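Local structure of diaminobutyrate-pyruvate transaminase and L-2,4-diaminobutyrate decarboxylase (Vibrio parahaemolyticus, 2QMA) at residues L424-F429 / K469-N474. The protein probably acts as a pyridoxal 5'-phosphate-dependent enzyme of diaminobutyrate metabolism, this chain being its C-terminal, decarboxylase-like domain. Numbering follows the deposited sequence.
Sequences LSTVLF and KFTILN
Phe429 drives the edge of its ring into the face of Phe470: CE2 stands 3.6 Å above the centre of the Phe470 ring, and the planes meet at 62° in a T-shaped pair. CG of Phe429 sits between the backbone N and the carbonyl carbon (chi1 73°), and the CE2–CZ edge of the ring meets Phe470. Beneath the aromatic pair the strands run antiparallel. Val427 and Phe470 form a hydrogen-bonded pair, with Val427 N to Phe470 O at 2.9 Å and Phe470 N to Val427 O at 3.1 Å. Val427 lies on the face of Phe470, and its CG2 approaches CD1 of Ile472, just beyond the strand, at 4.1 Å; helices 389-411 and 479-495 cover this apolar side. The other face carries Leu428 and Lys469 side by side, CD2 of the leucine lying 3.7 Å from CB of the lysine. Farther out the lysine chain bends at chi3 (70°), and NZ forms a salt bridge with Asp270. Thr426 and Thr471 also point the same way; their hydroxyls bond to the backbone oxygens of Asp270 and Ala105, respectively. Past the regular pairing, Ser425 grips Ile472 twice: its O accepts Ile472 N, and its OG donates to Ile472 O at 2.8 Å, while the same OG also hydrogen-bonds Tyr297. The paired strands are the central two of the four-stranded antiparallel sheet in the small C-terminal domain of a fold-type I pyridoxal-phosphate enzyme; the loop after strand 465-471 brings the Leu473 side chain about 6 Å from that of Lys325, the predicted cofactor-attachment site, unmodified here.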
ATOM      1  N   LEU A 424     -21.916   5.806  16.915  1.00 21.57           N
ATOM      2  CA  LEU A 424     -20.847   4.823  17.016  1.00 20.59           C
ATOM      3  C   LEU A 424     -19.862   5.295  18.078  1.00 19.88           C
ATOM      4  O   LEU A 424     -20.176   5.236  19.274  1.00 18.56           O
ATOM      5  CB  LEU A 424     -20.180   4.561  15.649  1.00 20.28           C
ATOM      6  CG  LEU A 424     -19.821   3.087  15.367  1.00 22.06           C
ATOM      7  CD1 LEU A 424     -19.689   2.856  13.890  1.00 22.45           C
ATOM      8  CD2 LEU A 424     -18.513   2.687  16.095  1.00 24.81           C
ATOM      9  N   SER A 425     -18.692   5.750  17.660  1.00 19.10           N
ATOM     10  CA  SER A 425     -17.717   6.261  18.651  1.00 19.66           C
ATOM     11  C   SER A 425     -17.275   7.706  18.407  1.00 20.15           C
ATOM     12  O   SER A 425     -16.225   8.148  18.950  1.00 19.51           O
ATOM     13  CB  SER A 425     -16.527   5.300  18.800  1.00 20.24           C
ATOM     14  OG  SER A 425     -15.607   5.386  17.718  1.00 20.61           O
ATOM     15  N   THR A 426     -18.063   8.449  17.615  1.00 19.61           N
ATOM     16  CA  THR A 426     -17.797   9.878  17.422  1.00 20.12           C
ATOM     17  C   THR A 426     -18.722  10.751  18.295  1.00 20.82           C
ATOM     18  O   THR A 426     -19.874  10.370  18.619  1.00 19.81           O
ATOM     19  CB  THR A 426     -17.898  10.356  15.914  1.00 20.17           C
ATOM     20  OG1 THR A 426     -19.256  10.252  15.455  1.00 21.12           O
ATOM     21  CG2 THR A 426     -16.979   9.555  15.001  1.00 18.86           C
ATOM     22  N   VAL A 427     -18.221  11.935  18.652  1.00 20.39           N
ATOM     23  CA  VAL A 427     -19.029  12.906  19.355  1.00 21.24           C
ATOM     24  C   VAL A 427     -18.867  14.259  18.656  1.00 20.97           C
ATOM     25  O   VAL A 427     -17.763  14.689  18.404  1.00 21.37           O
ATOM     26  CB  VAL A 427     -18.631  12.998  20.846  1.00 21.37           C
ATOM     27  CG1 VAL A 427     -19.421  14.107  21.572  1.00 22.91           C
ATOM     28  CG2 VAL A 427     -18.868  11.669  21.537  1.00 21.71           C
ATOM     29  N   LEU A 428     -19.993  14.915  18.383  1.00 20.97           N
ATOM     30  CA  LEU A 428     -20.032  16.172  17.659  1.00 20.11           C
ATOM     31  C   LEU A 428     -20.606  17.261  18.555  1.00 20.23           C
ATOM     32  O   LEU A 428     -21.721  17.143  19.082  1.00 19.37           O
ATOM     33  CB  LEU A 428     -20.841  16.025  16.349  1.00 20.70           C
ATOM     34  CG  LEU A 428     -20.327  15.000  15.323  1.00 19.12           C
ATOM     35  CD1 LEU A 428     -21.272  14.804  14.136  1.00 25.11           C
ATOM     36  CD2 LEU A 428     -18.903  15.332  14.794  1.00 23.97           C
ATOM     37  N   PHE A 429     -19.815  18.315  18.754  1.00 21.17           N
ATOM     38  CA  PHE A 429     -20.143  19.339  19.734  1.00 21.31           C
ATOM     39  C   PHE A 429     -19.354  20.593  19.451  1.00 21.64           C
ATOM     40  O   PHE A 429     -18.551  20.627  18.549  1.00 22.32           O
ATOM     41  CB  PHE A 429     -19.811  18.819  21.138  1.00 21.60           C
ATOM     42  CG  PHE A 429     -18.329  18.749  21.425  1.00 22.48           C
ATOM     43  CD1 PHE A 429     -17.711  19.728  22.224  1.00 23.73           C
ATOM     44  CD2 PHE A 429     -17.553  17.718  20.912  1.00 23.16           C
ATOM     45  CE1 PHE A 429     -16.338  19.676  22.508  1.00 24.66           C
ATOM     46  CE2 PHE A 429     -16.178  17.639  21.200  1.00 26.09           C
ATOM     47  CZ  PHE A 429     -15.576  18.630  21.996  1.00 23.91           C
ATOM     48  N   LYS A 469     -14.993  17.588  16.819  1.00 21.64           N
ATOM     49  CA  LYS A 469     -15.199  16.150  16.809  1.00 20.41           C
ATOM     50  C   LYS A 469     -14.160  15.371  17.613  1.00 19.41           C
ATOM     51  O   LYS A 469     -12.942  15.603  17.496  1.00 19.51           O
ATOM     52  CB  LYS A 469     -15.232  15.607  15.360  1.00 21.76           C
ATOM     53  CG  LYS A 469     -15.283  14.084  15.275  1.00 19.88           C
ATOM     54  CD  LYS A 469     -15.550  13.597  13.813  1.00 20.22           C
ATOM     55  CE  LYS A 469     -14.347  13.836  12.897  1.00 17.81           C
ATOM     56  NZ  LYS A 469     -14.614  13.185  11.542  1.00 19.55           N
ATOM     57  N   PHE A 470     -14.671  14.443  18.412  1.00 18.07           N
ATOM     58  CA  PHE A 470     -13.910  13.374  19.019  1.00 17.98           C
ATOM     59  C   PHE A 470     -14.239  12.126  18.175  1.00 17.94           C
ATOM     60  O   PHE A 470     -15.425  11.792  17.968  1.00 18.24           O
ATOM     61  CB  PHE A 470     -14.385  13.042  20.457  1.00 17.68           C
ATOM     62  CG  PHE A 470     -14.172  14.118  21.514  1.00 17.64           C
ATOM     63  CD1 PHE A 470     -13.257  15.164  21.367  1.00 19.86           C
ATOM     64  CD2 PHE A 470     -14.859  14.005  22.727  1.00 17.07           C
ATOM     65  CE1 PHE A 470     -13.071  16.123  22.435  1.00 16.98           C
ATOM     66  CE2 PHE A 470     -14.671  14.928  23.777  1.00 18.31           C
ATOM     67  CZ  PHE A 470     -13.793  15.995  23.619  1.00 17.20           C
ATOM     68  N   THR A 471     -13.195  11.425  17.753  1.00 17.31           N
ATOM     69  CA  THR A 471     -13.286  10.051  17.284  1.00 18.99           C
ATOM     70  C   THR A 471     -12.647   9.154  18.337  1.00 17.46           C
ATOM     71  O   THR A 471     -11.399   9.058  18.445  1.00 18.63           O
ATOM     72  CB  THR A 471     -12.620   9.911  15.906  1.00 18.68           C
ATOM     73  OG1 THR A 471     -13.279  10.815  15.013  1.00 19.49           O
ATOM     74  CG2 THR A 471     -12.795   8.475  15.355  1.00 20.78           C
ATOM     75  N   ILE A 472     -13.490   8.583  19.189  1.00 18.53           N
ATOM     76  CA  ILE A 472     -12.987   7.772  20.298  1.00 17.85           C
ATOM     77  C   ILE A 472     -12.579   6.369  19.833  1.00 18.08           C
ATOM     78  O   ILE A 472     -13.414   5.560  19.385  1.00 19.56           O
ATOM     79  CB  ILE A 472     -13.999   7.663  21.464  1.00 17.81           C
ATOM     80  CG1 ILE A 472     -14.533   9.053  21.854  1.00 17.48           C
ATOM     81  CG2 ILE A 472     -13.326   6.933  22.670  1.00 15.75           C
ATOM     82  CD1 ILE A 472     -15.880   9.023  22.655  1.00 18.73           C
ATOM     83  N   LEU A 473     -11.291   6.080  19.912  1.00 18.58           N
ATOM     84  CA  LEU A 473     -10.813   4.773  19.465  1.00 18.40           C
ATOM     85  C   LEU A 473     -10.111   4.019  20.551  1.00 17.68           C
ATOM     86  O   LEU A 473     -10.291   2.822  20.691  1.00 16.98           O
ATOM     87  CB  LEU A 473      -9.889   4.864  18.250  1.00 19.01           C
ATOM     88  CG  LEU A 473     -10.431   5.336  16.889  1.00 21.43           C
ATOM     89  CD1 LEU A 473      -9.335   5.289  15.802  1.00 19.52           C
ATOM     90  CD2 LEU A 473     -11.698   4.559  16.454  1.00 20.53           C
ATOM     91  N   ASN A 474      -9.272   4.719  21.301  1.00 17.25           N
ATOM     92  CA  ASN A 474      -8.499   4.085  22.364  1.00 17.24           C
ATOM     93  C   ASN A 474      -9.480   3.514  23.414  1.00 16.15           C
ATOM     94  O   ASN A 474     -10.293   4.265  23.968  1.00 16.40           O
ATOM     95  CB  ASN A 474      -7.549   5.109  22.971  1.00 16.35           C
ATOM     96  CG  ASN A 474      -6.595   4.513  23.981  1.00 18.46           C
ATOM     97  OD1 ASN A 474      -6.851   3.453  24.571  1.00 20.46           O
ATOM     98  ND2 ASN A 474      -5.478   5.202  24.203  1.00 20.73           N
TER